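Local structure of uricase (Arthrobacter globiformis, 2YZC) at residues N18-A23 with G50-A55; N61-A66 with F100-G105. The protein catalyses the oxidation of uric acid by molecular oxygen to 5-hydroxyisourate, which is then processed further to (S)-allantoin. One frame throughout, in Å; residues are numbered along the deposited sequence.

Contact 1: residues N18-A23 with G50-A55; sequences NQYGKA and GDFEAA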
loop_
_atom_site.group_PDB
_atom_site.type_symbol
_atom_site.label_atom_id
_atom_site.label_comp_id
_atom_site.label_asym_id
_atom_site.label_seq_id
_atom_site.Cartn_x
_atom_site.Cartn_y
_atom_site.Cartn_z
ATOM N N ASN A 18 0.979 -29.074 4.559
ATOM C CA ASN A 18 1.015 -28.422 3.255
ATOM C C ASN A 18 -0.391 -28.194 2.724
ATOM O O ASN A 18 -1.333 -28.888 3.110
ATOM C CB ASN A 18 1.833 -29.262 2.261
ATOM C CG ASN A 18 1.185 -30.604 1.947
ATOM O OD1 ASN A 18 0.344 -30.705 1.055
ATOM N ND2 ASN A 18 1.575 -31.638 2.687
ATOM N N GLN A 19 -0.523 -27.205 1.847
ATOM C CA GLN A 19 -1.804 -26.864 1.245
ATOM C C GLN A 19 -1.538 -25.999 0.024
ATOM O O GLN A 19 -0.488 -25.377 -0.088
ATOM C CB GLN A 19 -2.692 -26.108 2.241
ATOM C CG GLN A 19 -2.088 -24.809 2.784
ATOM C CD GLN A 19 -2.928 -24.189 3.886
ATOM O OE1 GLN A 19 -3.632 -24.892 4.618
ATOM N NE2 GLN A 19 -2.840 -22.867 4.029
ATOM N N TYR A 20 -2.484 -25.971 -0.902
ATOM C CA TYR A 20 -2.305 -25.175 -2.105
ATOM C C TYR A 20 -3.657 -24.889 -2.736
ATOM O O TYR A 20 -4.626 -25.626 -2.523
ATOM C CB TYR A 20 -1.445 -25.923 -3.124
ATOM C CG TYR A 20 -2.249 -26.922 -3.920
ATOM C CD1 TYR A 20 -2.726 -28.093 -3.330
ATOM C CD2 TYR A 20 -2.614 -26.650 -5.238
ATOM C CE1 TYR A 20 -3.557 -28.965 -4.034
ATOM C CE2 TYR A 20 -3.443 -27.507 -5.947
ATOM C CZ TYR A 20 -3.915 -28.662 -5.341
ATOM O OH TYR A 20 -4.757 -29.495 -6.040
ATOM N N GLY A 21 -3.713 -23.829 -3.533
ATOM C CA GLY A 21 -4.955 -23.492 -4.199
ATOM C C GLY A 21 -4.869 -22.143 -4.874
ATOM O O GLY A 21 -3.778 -21.638 -5.122
ATOM N N LYS A 22 -6.024 -21.560 -5.175
ATOM C CA LYS A 22 -6.060 -20.255 -5.819
ATOM C C LYS A 22 -6.425 -19.217 -4.774
ATOM O O LYS A 22 -7.402 -19.380 -4.040
ATOM C CB LYS A 22 -7.105 -20.229 -6.938
ATOM C CG LYS A 22 -7.026 -18.972 -7.787
ATOM C CD LYS A 22 -5.799 -18.998 -8.697
ATOM C CE LYS A 22 -6.060 -19.848 -9.940
ATOM N NZ LYS A 22 -4.868 -19.970 -10.828
ATOM N N ALA A 23 -5.641 -18.151 -4.706
ATOM C CA ALA A 23 -5.895 -17.095 -3.738
ATOM C C ALA A 23 -6.414 -15.825 -4.402
ATOM O O ALA A 23 -6.106 -15.538 -5.560
ATOM C CB ALA A 23 -4.622 -16.779 -2.960
ATOM N N GLY A 50 -4.541 -32.749 1.796
ATOM C CA GLY A 50 -4.736 -34.167 1.570
ATOM C C GLY A 50 -3.422 -34.836 1.240
ATOM O O GLY A 50 -2.372 -34.422 1.730
ATOM N N ASP A 51 -3.476 -35.870 0.410
ATOM C CA ASP A 51 -2.270 -36.583 0.024
ATOM C C ASP A 51 -1.640 -35.981 -1.223
ATOM O O ASP A 51 -2.019 -36.310 -2.349
ATOM C CB ASP A 51 -2.580 -38.062 -0.208
ATOM C CG ASP A 51 -1.416 -38.800 -0.826
ATOM O OD1 ASP A 51 -0.259 -38.420 -0.548
ATOM O OD2 ASP A 51 -1.657 -39.763 -1.583
ATOM N N PHE A 52 -0.669 -35.099 -1.009
ATOM C CA PHE A 52 0.027 -34.432 -2.102
ATOM C C PHE A 52 1.521 -34.719 -2.040
ATOM O O PHE A 52 2.342 -33.939 -2.518
ATOM C CB PHE A 52 -0.232 -32.926 -2.030
ATOM C CG PHE A 52 -1.683 -32.560 -2.183
ATOM C CD1 PHE A 52 -2.368 -31.912 -1.159
ATOM C CD2 PHE A 52 -2.376 -32.903 -3.339
ATOM C CE1 PHE A 52 -3.724 -31.617 -1.281
ATOM C CE2 PHE A 52 -3.731 -32.611 -3.470
ATOM C CZ PHE A 52 -4.405 -31.968 -2.437
ATOM N N GLU A 53 1.859 -35.860 -1.455
ATOM C CA GLU A 53 3.242 -36.293 -1.304
ATOM C C GLU A 53 3.999 -36.352 -2.632
ATOM O O GLU A 53 5.057 -35.735 -2.781
ATOM C CB GLU A 53 3.264 -37.672 -0.638
ATOM C CG GLU A 53 4.645 -38.236 -0.349
ATOM C CD GLU A 53 5.342 -37.515 0.785
ATOM O OE1 GLU A 53 4.648 -37.064 1.721
ATOM O OE2 GLU A 53 6.584 -37.414 0.751
ATOM N N ALA A 54 3.452 -37.093 -3.593
ATOM C CA ALA A 54 4.083 -37.255 -4.904
ATOM C C ALA A 54 4.240 -35.952 -5.678
ATOM O O ALA A 54 5.205 -35.776 -6.428
ATOM C CB ALA A 54 3.293 -38.260 -5.745
ATOM N N ALA A 55 3.282 -35.047 -5.517
ATOM C CA ALA A 55 3.346 -33.764 -6.204
ATOM C C ALA A 55 4.600 -33.020 -5.760
ATOM O O ALA A 55 5.257 -32.354 -6.565
ATOM C CB ALA A 55 2.105 -32.936 -5.889
HETATM O O HOH W 1 -1.942 -31.520 2.455
HETATM O O HOH W 2 0.327 -34.196 1.660
#
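Tyr20 drives the edge of its ring into one face of Phe52, a T-shaped (edge-to-face) pair within the tunnelling fold (T-fold) of uricase. It joins strand 13-31 to the short loop between strand 38-50 and helix 53-57, where Phe52 is the N-cap residue. The centroids lie 5.0 Å apart, the planes at 83°. Tyr20 CE1 does the touching, over the rim of the ring and 3.5 Å from Phe52 CZ. Tyr20 CG sits between the backbone N and the carbonyl carbon (chi1 82°), which swings the ring off the strand toward Phe52, while the hydroxyl beyond bonds to Val65 O. Asn18 comes to the edge of the same phenylalanine, its OD1 3.7 Å from Phe52 CD1 and the amide turned 75° from the ring. A leucine in place of Phe52 would probably leave the Tyr20 edge without an aromatic face and open a gap beside the Asn18 amide. Next door, charge-relay Lys22 touches allantoate, and its strand pairs with one of a second subunit. Two waters bridge the segments: one accepts from Gly50 N beside Asn18 O; the other accepts from Phe52 N and Asn18 ND2, which also bonds to Gly16 O, and donates to Gly50 O at 2.7 Å.

Contact 2: residues N61-A66 with F100-G105; sequences NAHVVA and FDWVTG. With 1AL (allantoate ion), chain L.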
loop_
_atom_site.group_PDB
_atom_site.type_symbol
_atom_site.label_atom_id
_atom_site.label_comp_id
_atom_site.label_asym_id
_atom_site.label_seq_id
_atom_site.Cartn_x
_atom_site.Cartn_y
_atom_site.Cartn_z
ATOM N N ASN A 61 1.587 -34.772 -10.821
ATOM C CA ASN A 61 0.368 -33.991 -10.611
ATOM C C ASN A 61 -0.980 -34.707 -10.677
ATOM O O ASN A 61 -2.019 -34.052 -10.774
ATOM C CB ASN A 61 0.354 -32.809 -11.583
ATOM C CG ASN A 61 1.525 -31.872 -11.368
ATOM O OD1 ASN A 61 1.760 -31.410 -10.249
ATOM N ND2 ASN A 61 2.268 -31.587 -12.435
ATOM N N ALA A 62 -0.974 -36.035 -10.610
ATOM C CA ALA A 62 -2.218 -36.804 -10.667
ATOM C C ALA A 62 -3.248 -36.374 -9.615
ATOM O O ALA A 62 -4.450 -36.372 -9.881
ATOM C CB ALA A 62 -1.918 -38.300 -10.519
ATOM N N HIS A 63 -2.777 -36.016 -8.423
ATOM C CA HIS A 63 -3.663 -35.595 -7.339
ATOM C C HIS A 63 -3.896 -34.087 -7.287
ATOM O O HIS A 63 -4.718 -33.615 -6.507
ATOM C CB HIS A 63 -3.085 -36.016 -5.981
ATOM C CG HIS A 63 -3.104 -37.492 -5.737
ATOM N ND1 HIS A 63 -3.557 -38.399 -6.672
ATOM C CD2 HIS A 63 -2.728 -38.219 -4.659
ATOM C CE1 HIS A 63 -3.459 -39.621 -6.179
ATOM N NE2 HIS A 63 -2.960 -39.540 -4.959
ATOM N N VAL A 64 -3.180 -33.335 -8.113
ATOM C CA VAL A 64 -3.288 -31.883 -8.075
ATOM C C VAL A 64 -4.416 -31.232 -8.869
ATOM O O VAL A 64 -4.271 -30.937 -10.058
ATOM C CB VAL A 64 -1.952 -31.226 -8.497
ATOM C CG1 VAL A 64 -2.032 -29.711 -8.331
ATOM C CG2 VAL A 64 -0.815 -31.782 -7.657
ATOM N N VAL A 65 -5.543 -31.015 -8.198
ATOM C CA VAL A 65 -6.672 -30.338 -8.818
ATOM C C VAL A 65 -6.126 -28.933 -9.081
ATOM O O VAL A 65 -5.838 -28.186 -8.141
ATOM C CB VAL A 65 -7.866 -30.256 -7.847
ATOM C CG1 VAL A 65 -8.972 -29.408 -8.450
ATOM C CG2 VAL A 65 -8.386 -31.667 -7.539
ATOM N N ALA A 66 -5.969 -28.587 -10.353
ATOM C CA ALA A 66 -5.414 -27.294 -10.740
ATOM C C ALA A 66 -5.998 -26.107 -9.979
ATOM O O ALA A 66 -7.194 -26.064 -9.701
ATOM C CB ALA A 66 -5.597 -27.084 -12.238
ATOM N N PHE A 100 -13.057 -35.472 -4.241
ATOM C CA PHE A 100 -11.779 -36.130 -4.480
ATOM C C PHE A 100 -11.363 -36.934 -3.253
ATOM O O PHE A 100 -11.230 -36.389 -2.160
ATOM C CB PHE A 100 -10.731 -35.070 -4.820
ATOM C CG PHE A 100 -11.108 -34.213 -5.999
ATOM C CD1 PHE A 100 -10.859 -34.643 -7.296
ATOM C CD2 PHE A 100 -11.755 -32.994 -5.812
ATOM C CE1 PHE A 100 -11.252 -33.875 -8.394
ATOM C CE2 PHE A 100 -12.150 -32.218 -6.903
ATOM C CZ PHE A 100 -11.898 -32.662 -8.197
ATOM N N ASP A 101 -11.156 -38.234 -3.437
ATOM C CA ASP A 101 -10.785 -39.104 -2.328
ATOM C C ASP A 101 -9.501 -38.718 -1.605
ATOM O O ASP A 101 -9.396 -38.897 -0.394
ATOM C CB ASP A 101 -10.683 -40.557 -2.801
ATOM C CG ASP A 101 -12.015 -41.110 -3.271
ATOM O OD1 ASP A 101 -13.023 -40.920 -2.556
ATOM O OD2 ASP A 101 -12.054 -41.742 -4.349
ATOM N N TRP A 102 -8.525 -38.190 -2.336
ATOM C CA TRP A 102 -7.259 -37.806 -1.717
ATOM C C TRP A 102 -7.312 -36.437 -1.034
ATOM O O TRP A 102 -6.389 -36.067 -0.308
ATOM C CB TRP A 102 -6.131 -37.842 -2.753
ATOM C CG TRP A 102 -6.351 -36.944 -3.921
ATOM C CD1 TRP A 102 -6.052 -35.615 -4.003
ATOM C CD2 TRP A 102 -6.943 -37.300 -5.174
ATOM N NE1 TRP A 102 -6.420 -35.121 -5.229
ATOM C CE2 TRP A 102 -6.970 -36.134 -5.970
ATOM C CE3 TRP A 102 -7.454 -38.494 -5.705
ATOM C CZ2 TRP A 102 -7.490 -36.124 -7.268
ATOM C CZ3 TRP A 102 -7.972 -38.483 -6.996
ATOM C CH2 TRP A 102 -7.984 -37.304 -7.763
ATOM N N VAL A 103 -8.384 -35.687 -1.273
ATOM C CA VAL A 103 -8.563 -34.379 -0.641
ATOM C C VAL A 103 -9.347 -34.633 0.644
ATOM O O VAL A 103 -10.542 -34.938 0.608
ATOM C CB VAL A 103 -9.352 -33.413 -1.552
ATOM C CG1 VAL A 103 -9.693 -32.131 -0.797
ATOM C CG2 VAL A 103 -8.520 -33.087 -2.782
ATOM N N THR A 104 -8.665 -34.509 1.777
ATOM C CA THR A 104 -9.269 -34.773 3.079
ATOM C C THR A 104 -9.800 -33.545 3.804
ATOM O O THR A 104 -10.504 -33.663 4.806
ATOM C CB THR A 104 -8.260 -35.480 4.001
ATOM O OG1 THR A 104 -7.073 -34.685 4.107
ATOM C CG2 THR A 104 -7.892 -36.839 3.438
ATOM N N GLY A 105 -9.466 -32.366 3.297
ATOM C CA GLY A 105 -9.923 -31.148 3.934
ATOM C C GLY A 105 -9.400 -29.939 3.194
ATOM O O GLY A 105 -9.030 -30.034 2.025
HETATM C C1 1AL L . 1.202 -25.372 -10.016
HETATM O O2 1AL L . 2.335 -25.849 -10.189
HETATM N N3 1AL L . 0.343 -25.849 -9.072
HETATM N N4 1AL L . 0.897 -24.313 -10.865
HETATM C C5 1AL L . -0.675 -22.487 -9.767
HETATM O O6 1AL L . -0.352 -22.692 -8.580
HETATM O O7 1AL L . -1.415 -21.577 -10.171
HETATM C C8 1AL L . -0.384 -23.634 -10.768
HETATM C C9 1AL L . -2.557 -24.442 -11.590
HETATM O O10 1AL L . -3.543 -23.975 -12.204
HETATM N N11 1AL L . -2.679 -25.407 -10.624
HETATM N N12 1AL L . -1.289 -24.029 -11.839
#
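His63 lies flat against the indole of Trp102, and its atoms spread over the five-membered ring and onto the benzo side. Its CB stands over the face of the five-membered ring, 3.6 Å from the centroid, a CH-pi contact. CG comes next, 3.8 Å from Trp102 CG. From there the imidazole divides: CD2 runs back toward Trp102 CB and CG, ND1 lies over CD2 of the indole, and CE1, toward the tip, comes nearest Trp102 CE3. The result is an offset stack, with planes 9° apart and centroids at 4.2 Å. Trp102 CG lies between its backbone N and carbonyl carbon (chi1 59°), a setting that turns the indole across His63 and brings NE1 to the backbone of the same residue. There NE1 gives a weak bond to His63 O, 2.6 Å long with an angle of 121° at the hydrogen, well short of straight and made beside the stack.

The opposite indole face receives Phe100 CB. Phe100 in turn offers a ring face to Val65, whose CG2 sits over the centre at 3.6 Å from the centroid. One residue on, Ala66 CA approaches N11 of the bound allantoate to 3.3 Å, making the loop one wall of the ligand pocket. Type I turns from Asn61 to Val64 and from Phe100 to Val103 shape the two segments. The contact thus ties the loop between helices 53-57 and 67-78 to the junction where helix 85-99 ends and strand 103-117 begins.

How the contacts relate
Both segments of contact 1 come earlier in the chain than either segment of contact 2, yet their centres are about 8 Å apart and both reach the same antiparallel sheet. Strand 38-50, flanked by 13-31 and 103-117, pairs with a strand from each contact. A probable hydrogen bond joins them directly, Asp51 N with Trp102 O at 3.0 Å, and Asp51 O packs on His63 CD2 at 3.1 Å. Both contacts also touch the second subunit. Lys22 from 18-23 and Ala66 from 61-66 line the allantoate pocket, which Leu222, Arg180 and His251 of the second subunit help complete, so the paired contacts form packing beside an active site shared between subunits.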